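Local coordinates for protein adenosylmethionine-8-amino-7-oxononanoate aminotransferase (Methanocaldococcus jannaschii, PDB 6ZHK) that probably transfers the amino group of S-adenosyl-L-methionine to 8-amino-7-oxononanoate in biotin biosynthesis, with pyridoxal 5'-phosphate as cofactor, at residues A[301-306]-A[347-352]; A[64-69]-A[274-279]; A[125-130]-A[160-165]; A[242-247]-A[387-392]. All coordinates share one frame; numbering follows the deposited sequence.

Interaction 1. Residues A[301-306]-A[347-352]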
loop_
_atom_site.group_PDB
_atom_site.type_symbol
_atom_site.label_atom_id
_atom_site.label_comp_id
_atom_site.label_asym_id
_atom_site.label_seq_id
_atom_site.Cartn_x
_atom_site.Cartn_y
_atom_site.Cartn_z
ATOM N N LYS A 301 6.219 -0.872 9.102
ATOM C CA LYS A 301 6.197 0.106 10.187
ATOM C C LYS A 301 7.597 0.594 10.507
ATOM O O LYS A 301 8.044 1.486 9.821
ATOM C CB LYS A 301 5.504 -0.408 11.458
ATOM C CG LYS A 301 3.998 -0.488 11.382
ATOM C CD LYS A 301 3.351 -1.141 12.626
ATOM C CE LYS A 301 1.883 -1.460 12.458
ATOM N NZ LYS A 301 1.099 -0.221 12.398
ATOM N N GLY A 302 8.279 -0.017 11.507
ATOM C CA GLY A 302 9.546 0.522 12.001
ATOM C C GLY A 302 10.725 0.385 11.028
ATOM O O GLY A 302 11.809 0.897 11.297
ATOM N N LEU A 303 10.518 -0.373 9.937
ATOM C CA LEU A 303 11.508 -0.558 8.902
ATOM C C LEU A 303 12.209 0.759 8.542
ATOM O O LEU A 303 13.426 0.744 8.347
ATOM C CB LEU A 303 10.826 -1.283 7.733
ATOM C CG LEU A 303 11.637 -1.518 6.480
ATOM C CD1 LEU A 303 12.926 -2.318 6.739
ATOM C CD2 LEU A 303 10.789 -2.330 5.516
ATOM N N THR A 304 11.455 1.875 8.360
ATOM C CA THR A 304 12.050 3.143 7.963
ATOM C C THR A 304 12.295 4.042 9.180
ATOM O O THR A 304 12.503 5.226 9.022
ATOM C CB THR A 304 11.114 3.875 6.989
ATOM O OG1 THR A 304 9.912 3.969 7.750
ATOM C CG2 THR A 304 10.886 3.055 5.750
ATOM N N GLY A 305 12.194 3.457 10.383
ATOM C CA GLY A 305 12.276 4.210 11.636
ATOM C C GLY A 305 11.020 5.026 11.887
ATOM O O GLY A 305 10.961 5.766 12.845
ATOM N N GLY A 306 10.003 4.873 11.031
ATOM C CA GLY A 306 8.730 5.498 11.282
ATOM C C GLY A 306 8.520 6.667 10.332
ATOM O O GLY A 306 7.571 7.413 10.528
ATOM N N SER A 347 16.105 4.483 1.293
ATOM C CA SER A 347 17.141 5.294 1.952
ATOM C C SER A 347 16.830 5.446 3.451
ATOM O O SER A 347 17.770 5.332 4.255
ATOM C CB SER A 347 17.284 6.627 1.268
ATOM O OG SER A 347 16.165 7.459 1.588
ATOM N N ALA A 348 15.544 5.677 3.839
ATOM C CA ALA A 348 15.187 5.789 5.255
ATOM C C ALA A 348 15.532 4.484 5.970
ATOM O O ALA A 348 16.069 4.503 7.095
ATOM C CB ALA A 348 13.763 6.197 5.503
ATOM N N ALA A 349 15.196 3.345 5.338
ATOM C CA ALA A 349 15.442 2.074 5.998
ATOM C C ALA A 349 16.930 1.802 6.172
ATOM O O ALA A 349 17.330 1.196 7.175
ATOM C CB ALA A 349 14.793 0.917 5.249
ATOM N N LEU A 350 17.741 2.133 5.149
ATOM C CA LEU A 350 19.182 1.952 5.246
ATOM C C LEU A 350 19.714 2.707 6.448
ATOM O O LEU A 350 20.479 2.136 7.240
ATOM C CB LEU A 350 19.876 2.423 3.954
ATOM C CG LEU A 350 19.796 1.444 2.786
ATOM C CD1 LEU A 350 20.267 2.110 1.484
ATOM C CD2 LEU A 350 20.642 0.181 3.053
ATOM N N ALA A 351 19.282 3.982 6.591
ATOM C CA ALA A 351 19.741 4.759 7.736
ATOM C C ALA A 351 19.308 4.107 9.046
ATOM O O ALA A 351 20.089 4.075 10.007
ATOM C CB ALA A 351 19.255 6.192 7.713
ATOM N N THR A 352 18.055 3.611 9.069
ATOM C CA THR A 352 17.521 2.969 10.252
ATOM C C THR A 352 18.421 1.812 10.668
ATOM O O THR A 352 18.774 1.706 11.867
ATOM C CB THR A 352 16.041 2.600 10.114
ATOM O OG1 THR A 352 15.342 3.817 9.884
ATOM C CG2 THR A 352 15.419 1.983 11.358
#
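Thr304 and Ala349 bring their CA atoms within 4.1 Å of each other, so the 301-306 loop lies on helix 343-358 with mostly small side chains and backbone at the join. The Ala348 methyl meets the flank of Thr304, CB to CB 3.8 Å. Beside it, Leu303 O rests on Ala349 CA as a CA-H...O contact of 3.4 Å; this buried oxygen has no conventional hydrogen-bond partner. Leu303 holds CG anti to its backbone N (chi1 176°), which sets CD1 alongside Ala349 CB at 4.0 Å. One turn along the helix, Thr352 puts OG1 3.1 Å from Thr304 C, close to the Gly305 backbone, and its CG2 near Gly302 O.

The loop is the one that follows the cofactor lysine in the fold-type I aminotransferases: Lys301, at its start, is the predicted site of pyridoxal phosphate attachment, although no cofactor is bound to it here. Thr352 OG1 donates back along its own helix to Ala348 O (3.0 Å), from above the carbonyl plane, and that oxygen also accepts Thr352 N. Gly305 N bonds to Gly302 O at 2.7 Å, closing the turn. Further out, Thr304 OG1 is hydrogen-bonded to Leu308 O, and Ile74 of helix 72-82 covers Ala348 and Thr352. Tyr339 of the second subunit packs on Thr304 and hydrogen-bonds Lys301 O.

Interaction 2. Residues A[64-69]-A[274-279]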
loop_
_atom_site.group_PDB
_atom_site.type_symbol
_atom_site.label_atom_id
_atom_site.label_comp_id
_atom_site.label_asym_id
_atom_site.label_seq_id
_atom_site.Cartn_x
_atom_site.Cartn_y
_atom_site.Cartn_z
ATOM N N CYS A 64 5.149 2.728 14.712
ATOM C CA CYS A 64 6.208 2.777 13.697
ATOM C C CYS A 64 7.437 3.616 14.081
ATOM O O CYS A 64 8.512 3.453 13.473
ATOM C CB CYS A 64 5.651 3.237 12.351
ATOM S SG CYS A 64 5.076 4.959 12.376
ATOM N N ASN A 65 7.281 4.600 14.975
ATOM C CA ASN A 65 8.401 5.523 15.201
ATOM C C ASN A 65 9.426 4.838 16.114
ATOM O O ASN A 65 9.071 4.396 17.171
ATOM C CB ASN A 65 7.873 6.854 15.735
ATOM C CG ASN A 65 9.007 7.839 15.976
ATOM O OD1 ASN A 65 9.817 7.671 16.890
ATOM N ND2 ASN A 65 9.178 8.740 15.024
ATOM N N LEU A 66 10.695 4.758 15.723
ATOM C CA LEU A 66 11.637 4.017 16.559
ATOM C C LEU A 66 12.496 4.989 17.352
ATOM O O LEU A 66 12.887 4.678 18.455
ATOM C CB LEU A 66 12.592 3.232 15.659
ATOM C CG LEU A 66 11.987 2.044 14.881
ATOM C CD1 LEU A 66 13.099 1.301 14.193
ATOM C CD2 LEU A 66 11.175 1.122 15.800
ATOM N N PHE A 67 12.921 6.061 16.725
ATOM C CA PHE A 67 14.030 6.837 17.272
ATOM C C PHE A 67 13.683 8.312 17.472
ATOM O O PHE A 67 14.603 9.134 17.630
ATOM C CB PHE A 67 15.239 6.717 16.342
ATOM C CG PHE A 67 15.744 5.308 16.259
ATOM C CD1 PHE A 67 16.047 4.590 17.419
ATOM C CD2 PHE A 67 15.925 4.715 15.007
ATOM C CE1 PHE A 67 16.493 3.280 17.340
ATOM C CE2 PHE A 67 16.385 3.409 14.928
ATOM C CZ PHE A 67 16.692 2.708 16.086
ATOM N N GLY A 68 12.402 8.630 17.471
ATOM C CA GLY A 68 12.008 10.026 17.661
ATOM C C GLY A 68 11.704 10.672 16.314
ATOM O O GLY A 68 11.865 10.012 15.276
ATOM N N HIS A 69 11.303 11.941 16.341
ATOM C CA HIS A 69 10.826 12.663 15.181
ATOM C C HIS A 69 11.864 13.611 14.592
ATOM O O HIS A 69 11.531 14.351 13.645
ATOM C CB HIS A 69 9.533 13.421 15.524
ATOM C CG HIS A 69 8.408 12.503 15.829
ATOM N ND1 HIS A 69 7.670 11.865 14.806
ATOM C CD2 HIS A 69 7.923 12.052 17.010
ATOM C CE1 HIS A 69 6.717 11.164 15.375
ATOM N NE2 HIS A 69 6.873 11.219 16.721
ATOM N N PHE A 274 12.071 -4.962 14.326
ATOM C CA PHE A 274 12.940 -3.823 14.583
ATOM C C PHE A 274 12.899 -3.398 16.036
ATOM O O PHE A 274 12.856 -2.210 16.334
ATOM C CB PHE A 274 12.626 -2.704 13.593
ATOM C CG PHE A 274 12.903 -3.187 12.204
ATOM C CD1 PHE A 274 14.200 -3.318 11.740
ATOM C CD2 PHE A 274 11.859 -3.647 11.418
ATOM C CE1 PHE A 274 14.480 -3.845 10.483
ATOM C CE2 PHE A 274 12.118 -4.132 10.149
ATOM C CZ PHE A 274 13.413 -4.206 9.684
ATOM N N GLY A 275 12.906 -4.393 16.929
ATOM C CA GLY A 275 13.255 -4.184 18.333
ATOM C C GLY A 275 12.080 -4.011 19.312
ATOM O O GLY A 275 12.348 -4.049 20.508
ATOM N N ARG A 276 10.811 -3.808 18.856
ATOM C CA ARG A 276 9.765 -3.446 19.807
ATOM C C ARG A 276 9.568 -4.464 20.940
ATOM O O ARG A 276 9.249 -4.067 22.053
ATOM C CB ARG A 276 8.445 -3.079 19.112
ATOM C CG ARG A 276 7.608 -2.049 19.859
ATOM C CD ARG A 276 8.266 -0.683 19.764
ATOM N NE ARG A 276 7.884 -0.119 18.443
ATOM C CZ ARG A 276 7.922 1.163 18.131
ATOM N NH1 ARG A 276 8.411 2.015 18.996
ATOM N NH2 ARG A 276 7.561 1.599 16.930
ATOM N N THR A 277 9.732 -5.772 20.691
ATOM C CA THR A 277 9.490 -6.771 21.741
ATOM C C THR A 277 10.708 -6.987 22.626
ATOM O O THR A 277 10.617 -7.718 23.602
ATOM C CB THR A 277 9.093 -8.157 21.206
ATOM O OG1 THR A 277 10.214 -8.680 20.491
ATOM C CG2 THR A 277 7.894 -8.102 20.282
ATOM N N GLY A 278 11.856 -6.403 22.247
ATOM C CA GLY A 278 13.086 -6.519 23.017
ATOM C C GLY A 278 14.148 -7.259 22.229
ATOM O O GLY A 278 15.305 -7.228 22.581
ATOM N N LYS A 279 13.736 -7.955 21.159
ATOM C CA LYS A 279 14.692 -8.575 20.251
ATOM C C LYS A 279 14.550 -7.903 18.889
ATOM O O LYS A 279 13.503 -7.328 18.638
ATOM C CB LYS A 279 14.227 -10.000 19.977
ATOM C CG LYS A 279 14.482 -11.004 21.084
ATOM C CD LYS A 279 14.131 -12.351 20.522
ATOM C CE LYS A 279 13.620 -13.319 21.556
ATOM N NZ LYS A 279 13.919 -14.689 21.074
#
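Arg276 grips the backbone carbonyl of Asn65 end-on, both terminal nitrogens converging on one oxygen. Arg276 NH1 lies 3.1 Å from Asn65 O and Arg276 NH2 3.2 Å from it, and both come from one face of the carbonyl plane, NH2 from well above it. Neither bond is straight, as expected when two donors share an acceptor. Bends at chi2 and chi3 (72° and 81°) swing the guanidinium back toward the 64-69 loop; weak bonds from NH1 to Pro441 O and Ser60 OG add to its setting.

A second polar group braces the loop that offers this carbonyl. Asn65 OD1 takes Gly68 N at 2.8 Å in plane on a lone pair, an Asx motif, while Asn65 ND2 returns a bond of 3.0 Å to Gly68 O. The same ND2 sits over a face of the His69 ring.

Van der Waals contact comes from the two methyls of Leu66. Leu66 CD2 lies over one face of the Arg276 guanidinium, 3.8 Å above its plane and toward its rim, and Leu66 CD1 meets Phe274 CB at 4.1 Å. Phe274 O, buried beneath these methyls, has no partner in the model. The Phe274 ring itself turns away from them and meets Phe281 edge-to-face.

Beyond Phe274 the chain makes a type I turn from Gly275 to Gly278. This loop leaves the strand ending in Asp268, predicted to bind pyridoxal phosphate, and Cys64 touches Lys301: the contact joins two loops bordering the active site of a fold-type I aminotransferase.

Interaction 3. Residues A[125-130]-A[160-165]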
loop_
_atom_site.group_PDB
_atom_site.type_symbol
_atom_site.label_atom_id
_atom_site.label_comp_id
_atom_site.label_asym_id
_atom_site.label_seq_id
_atom_site.Cartn_x
_atom_site.Cartn_y
_atom_site.Cartn_z
ATOM N N ALA A 125 2.302 -6.423 2.407
ATOM C CA ALA A 125 3.309 -7.453 2.586
ATOM C C ALA A 125 2.618 -8.783 2.886
ATOM O O ALA A 125 3.031 -9.844 2.416
ATOM C CB ALA A 125 4.228 -7.080 3.731
ATOM N N VAL A 126 1.553 -8.727 3.675
ATOM C CA VAL A 126 0.798 -9.937 4.013
ATOM C C VAL A 126 0.012 -10.446 2.783
ATOM O O VAL A 126 -0.031 -11.626 2.503
ATOM C CB VAL A 126 -0.118 -9.599 5.211
ATOM C CG1 VAL A 126 -1.249 -10.598 5.319
ATOM C CG2 VAL A 126 0.667 -9.520 6.502
ATOM N N GLU A 127 -0.567 -9.553 1.955
ATOM C CA GLU A 127 -1.265 -9.983 0.748
ATOM C C GLU A 127 -0.283 -10.677 -0.199
ATOM O O GLU A 127 -0.600 -11.651 -0.870
ATOM C CB GLU A 127 -1.812 -8.760 -0.003
ATOM C CG GLU A 127 -2.935 -8.026 0.746
ATOM C CD GLU A 127 -4.348 -8.308 0.271
ATOM O OE1 GLU A 127 -4.490 -9.083 -0.713
ATOM O OE2 GLU A 127 -5.306 -7.769 0.903
ATOM N N ILE A 128 0.965 -10.221 -0.209
ATOM C CA ILE A 128 1.958 -10.798 -1.083
ATOM C C ILE A 128 2.371 -12.161 -0.535
ATOM O O ILE A 128 2.531 -13.120 -1.321
ATOM C CB ILE A 128 3.173 -9.844 -1.209
ATOM C CG1 ILE A 128 2.772 -8.620 -2.048
ATOM C CG2 ILE A 128 4.391 -10.575 -1.801
ATOM C CD1 ILE A 128 3.800 -7.439 -1.872
ATOM N N ALA A 129 2.527 -12.235 0.789
ATOM C CA ALA A 129 2.823 -13.509 1.434
ATOM C C ALA A 129 1.706 -14.513 1.096
ATOM O O ALA A 129 1.968 -15.675 0.800
ATOM C CB ALA A 129 2.973 -13.339 2.940
ATOM N N ILE A 130 0.454 -14.092 1.227
ATOM C CA ILE A 130 -0.682 -14.969 0.934
ATOM C C ILE A 130 -0.533 -15.503 -0.497
ATOM O O ILE A 130 -0.738 -16.696 -0.730
ATOM C CB ILE A 130 -2.032 -14.208 1.160
ATOM C CG1 ILE A 130 -2.357 -14.096 2.649
ATOM C CG2 ILE A 130 -3.210 -14.792 0.366
ATOM C CD1 ILE A 130 -3.516 -13.074 2.898
ATOM N N VAL A 160 -8.554 -6.728 1.381
ATOM C CA VAL A 160 -9.457 -7.904 1.441
ATOM C C VAL A 160 -8.696 -9.181 1.824
ATOM O O VAL A 160 -9.156 -9.986 2.615
ATOM C CB VAL A 160 -10.214 -8.046 0.113
ATOM C CG1 VAL A 160 -10.926 -9.382 -0.024
ATOM C CG2 VAL A 160 -11.226 -6.890 0.015
ATOM N N GLY A 161 -7.532 -9.398 1.220
ATOM C CA GLY A 161 -6.711 -10.539 1.593
ATOM C C GLY A 161 -6.273 -10.517 3.051
ATOM O O GLY A 161 -6.402 -11.558 3.757
ATOM N N ALA A 162 -5.780 -9.326 3.490
ATOM C CA ALA A 162 -5.384 -9.200 4.899
ATOM C C ALA A 162 -6.577 -9.433 5.829
ATOM O O ALA A 162 -6.425 -10.060 6.859
ATOM C CB ALA A 162 -4.782 -7.805 5.158
ATOM N N MET A 163 -7.746 -8.877 5.478
ATOM C CA MET A 163 -8.919 -9.048 6.354
ATOM C C MET A 163 -9.302 -10.545 6.418
ATOM O O MET A 163 -9.790 -10.980 7.449
ATOM C CB MET A 163 -10.166 -8.293 5.821
ATOM C CG MET A 163 -10.057 -6.795 5.965
ATOM S SD MET A 163 -11.680 -6.033 5.644
ATOM C CE MET A 163 -11.767 -6.144 3.852
ATOM N N SER A 164 -9.214 -11.275 5.298
ATOM C CA SER A 164 -9.669 -12.684 5.215
ATOM C C SER A 164 -8.889 -13.515 6.228
ATOM O O SER A 164 -9.487 -14.307 6.954
ATOM C CB SER A 164 -9.481 -13.323 3.828
ATOM O OG SER A 164 -10.272 -12.590 2.904
ATOM N N VAL A 165 -7.588 -13.256 6.306
ATOM C CA VAL A 165 -6.767 -14.142 7.132
ATOM C C VAL A 165 -6.732 -13.656 8.564
ATOM O O VAL A 165 -6.332 -14.418 9.483
ATOM C CB VAL A 165 -5.355 -14.375 6.589
ATOM C CG1 VAL A 165 -5.339 -15.118 5.258
ATOM C CG2 VAL A 165 -4.512 -13.098 6.558
#
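Segments 125-130 and 160-165 cross at 75°, their axes 8.6 Å apart at closest, with Glu127 and Gly161 nearest in the backbone. Glu127 reaches the first turn of the shorter helix. Glu127 OE2 accepts Ala162 N at 3.1 Å, from above the carboxylate plane, and Gly161 N more weakly through a strongly bent bond; Thr159 OG1 also hydrogen-bonds this oxygen. A bend at chi2 (-101°) delivers the carboxylate there, and Gly161, without a side chain, lets Glu127 OE1 come to 3.5 Å from Gly161 CA. Here, at the amino end of helix 160-165, the carboxylate is probably stabilised by the helix dipole. OE1 crosses the dimer interface to Val160 N of the second subunit, so one carboxylate serves helix starts in both chains.

Next to this polar grip, Ile130 and Val165 meet tip to tip, CD1 to CG1 3.6 Å. The Ile130 CD1 methyl also lies 3.4 Å from Gly161 O, and Val126 CG1 approaches Val165 CG2 more loosely.

The crossing lies against the seven-stranded sheet of the large domain: Val126 and Val165 pack on Ile232 and Ile130 on Phe229 of strand 228-234, while Val126 also touches Cys298 of strand 296-299.

Interaction 4. Residues A[242-247]-A[387-392]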
loop_
_atom_site.group_PDB
_atom_site.type_symbol
_atom_site.label_atom_id
_atom_site.label_comp_id
_atom_site.label_asym_id
_atom_site.label_seq_id
_atom_site.Cartn_x
_atom_site.Cartn_y
_atom_site.Cartn_z
ATOM N N GLY A 242 -5.090 -6.055 21.508
ATOM C CA GLY A 242 -4.868 -5.357 22.765
ATOM C C GLY A 242 -3.541 -5.721 23.426
ATOM O O GLY A 242 -3.474 -5.879 24.663
ATOM N N MET A 243 -2.505 -5.924 22.589
ATOM C CA MET A 243 -1.163 -6.257 23.003
ATOM C C MET A 243 -1.180 -7.499 23.873
ATOM O O MET A 243 -0.560 -7.504 24.924
ATOM C CB MET A 243 -0.465 -5.083 23.737
ATOM C CG MET A 243 -0.386 -3.839 22.846
ATOM S SD MET A 243 0.721 -4.166 21.432
ATOM C CE MET A 243 0.027 -2.989 20.252
ATOM N N ILE A 244 -1.825 -8.573 23.394
ATOM C CA ILE A 244 -1.785 -9.795 24.179
ATOM C C ILE A 244 -0.647 -10.688 23.686
ATOM O O ILE A 244 -0.611 -11.072 22.531
ATOM C CB ILE A 244 -3.130 -10.526 24.052
ATOM C CG1 ILE A 244 -4.317 -9.563 24.221
ATOM C CG2 ILE A 244 -3.154 -11.678 25.047
ATOM C CD1 ILE A 244 -5.664 -10.169 23.855
ATOM N N PRO A 245 0.310 -11.088 24.548
ATOM C CA PRO A 245 1.393 -11.950 24.106
ATOM C C PRO A 245 0.796 -13.318 23.766
ATOM O O PRO A 245 -0.162 -13.783 24.396
ATOM C CB PRO A 245 2.339 -12.106 25.322
ATOM C CG PRO A 245 1.509 -11.622 26.499
ATOM C CD PRO A 245 0.382 -10.745 25.975
ATOM N N TYR A 246 1.423 -13.984 22.797
ATOM C CA TYR A 246 1.267 -15.420 22.651
ATOM C C TYR A 246 2.082 -16.036 23.783
ATOM O O TYR A 246 3.171 -15.539 24.062
ATOM C CB TYR A 246 1.999 -15.850 21.388
ATOM C CG TYR A 246 1.280 -15.545 20.100
ATOM C CD1 TYR A 246 1.086 -14.238 19.702
ATOM C CD2 TYR A 246 0.833 -16.550 19.270
ATOM C CE1 TYR A 246 0.438 -13.935 18.524
ATOM C CE2 TYR A 246 0.212 -16.261 18.061
ATOM C CZ TYR A 246 -0.025 -14.943 17.718
ATOM O OH TYR A 246 -0.668 -14.581 16.565
ATOM N N PRO A 247 1.637 -17.125 24.442
ATOM C CA PRO A 247 2.477 -17.763 25.465
ATOM C C PRO A 247 3.822 -18.197 24.897
ATOM O O PRO A 247 3.919 -18.544 23.723
ATOM C CB PRO A 247 1.667 -19.016 25.842
ATOM C CG PRO A 247 0.247 -18.679 25.495
ATOM C CD PRO A 247 0.348 -17.796 24.262
ATOM N N ASP A 387 -5.731 -6.003 33.800
ATOM C CA ASP A 387 -4.590 -6.771 33.323
ATOM C C ASP A 387 -3.548 -5.812 32.777
ATOM O O ASP A 387 -3.895 -4.824 32.122
ATOM C CB ASP A 387 -5.038 -7.825 32.279
ATOM C CG ASP A 387 -3.989 -8.862 31.870
ATOM O OD1 ASP A 387 -3.232 -9.331 32.764
ATOM O OD2 ASP A 387 -3.947 -9.202 30.648
ATOM N N VAL A 388 -2.295 -6.090 33.120
ATOM C CA VAL A 388 -1.127 -5.438 32.540
ATOM C C VAL A 388 -0.292 -6.513 31.864
ATOM O O VAL A 388 0.140 -7.463 32.509
ATOM C CB VAL A 388 -0.272 -4.633 33.538
ATOM C CG1 VAL A 388 0.950 -4.012 32.843
ATOM C CG2 VAL A 388 -1.097 -3.548 34.221
ATOM N N ARG A 389 -0.095 -6.379 30.551
ATOM C CA ARG A 389 0.538 -7.467 29.818
ATOM C C ARG A 389 1.246 -6.919 28.594
ATOM O O ARG A 389 0.950 -5.810 28.164
ATOM C CB ARG A 389 -0.500 -8.520 29.412
ATOM C CG ARG A 389 -1.339 -8.173 28.187
ATOM C CD ARG A 389 -2.338 -7.097 28.441
ATOM N NE ARG A 389 -3.365 -6.931 27.401
ATOM C CZ ARG A 389 -4.664 -7.245 27.524
ATOM N NH1 ARG A 389 -5.134 -7.782 28.641
ATOM N NH2 ARG A 389 -5.510 -6.884 26.584
ATOM N N GLY A 390 2.171 -7.713 28.042
ATOM C CA GLY A 390 2.815 -7.323 26.801
ATOM C C GLY A 390 4.174 -7.986 26.660
ATOM O O GLY A 390 4.524 -8.848 27.470
ATOM N N ARG A 391 4.966 -7.520 25.695
ATOM C CA ARG A 391 6.346 -7.956 25.548
ATOM C C ARG A 391 7.204 -6.741 25.212
ATOM O O ARG A 391 6.855 -5.966 24.318
ATOM C CB ARG A 391 6.522 -8.900 24.352
ATOM C CG ARG A 391 5.816 -10.241 24.437
ATOM C CD ARG A 391 6.341 -11.102 23.264
ATOM N NE ARG A 391 5.798 -12.449 23.341
ATOM C CZ ARG A 391 6.326 -13.390 24.114
ATOM N NH1 ARG A 391 7.442 -13.147 24.784
ATOM N NH2 ARG A 391 5.788 -14.601 24.112
ATOM N N GLY A 392 8.278 -6.538 25.969
ATOM C CA GLY A 392 9.189 -5.402 25.753
ATOM C C GLY A 392 8.457 -4.054 25.819
ATOM O O GLY A 392 7.764 -3.760 26.806
#
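Arg389 spends two nitrogens on a single backbone oxygen, Gly242 O. The grip is side-on: Arg389 NE lies 2.9 Å from Gly242 O, nearly along the C=O axis, and Arg389 NH2 3.0 Å from the same atom, the oxygen lying in the guanidinium plane. CG between the backbone N and carbonyl carbon (chi1 79°), followed by a bend at chi2, carries the side chain to this loop. Ile244 CG1 covers one guanidinium face, 3.8 Å from Arg389 NH2. The third nitrogen turns back on its own strand, Arg389 NH1 to Asp387 OD2 at 2.7 Å, a salt bridge on the anti lone pair; Glu398 is a second acidic partner.

Pro245 CD meets Arg389 CG at 3.8 Å, the two side chains at about a right angle, while Pro245 CB faces Arg391 NE at 4.0 Å. Met243 O, buried against Arg389 CG, goes without a partner. Arg391, extended from CG to NE, reaches Tyr246 O with NH2 in a weak, bent bond of 2.8 Å. Its NE bonds to Gly236 O, and NH2 forms a salt bridge with Asp248.

Met243 and Ile244, both opposite Met238, make a G1 bulge in the hairpin of strands 237-238 and 244-245. Residues 389-391 run at 69° to 242-247 instead of extending it. Two arginines on alternate residues bind the hairpin through its carbonyls, and nearby carboxylates probably offset much of their charge.

In the fold
From the N terminus, 64-69 comes first and waits for 274-279, so interaction 2 closes a loop of some two hundred residues. Interaction 3 is nested within that loop, pinning helix 160-165 to helix 122-140 over the large sheet. Segment 242-247 also lies inside it, but its partner 387-392 comes later, so interactions 2 and 4 cross; they touch where Thr277 packs on Arg391. Interaction 1 is nested within interaction 4 and opens after interaction 2 has closed, yet 1 and 2 abut, through a probable hydrogen bond from Leu66 N to Gly305 O and Leu303 against Phe274. Interactions 1 to 3 each touch the second subunit, while interaction 4 ties a hairpin to the C-terminal three-stranded sheet.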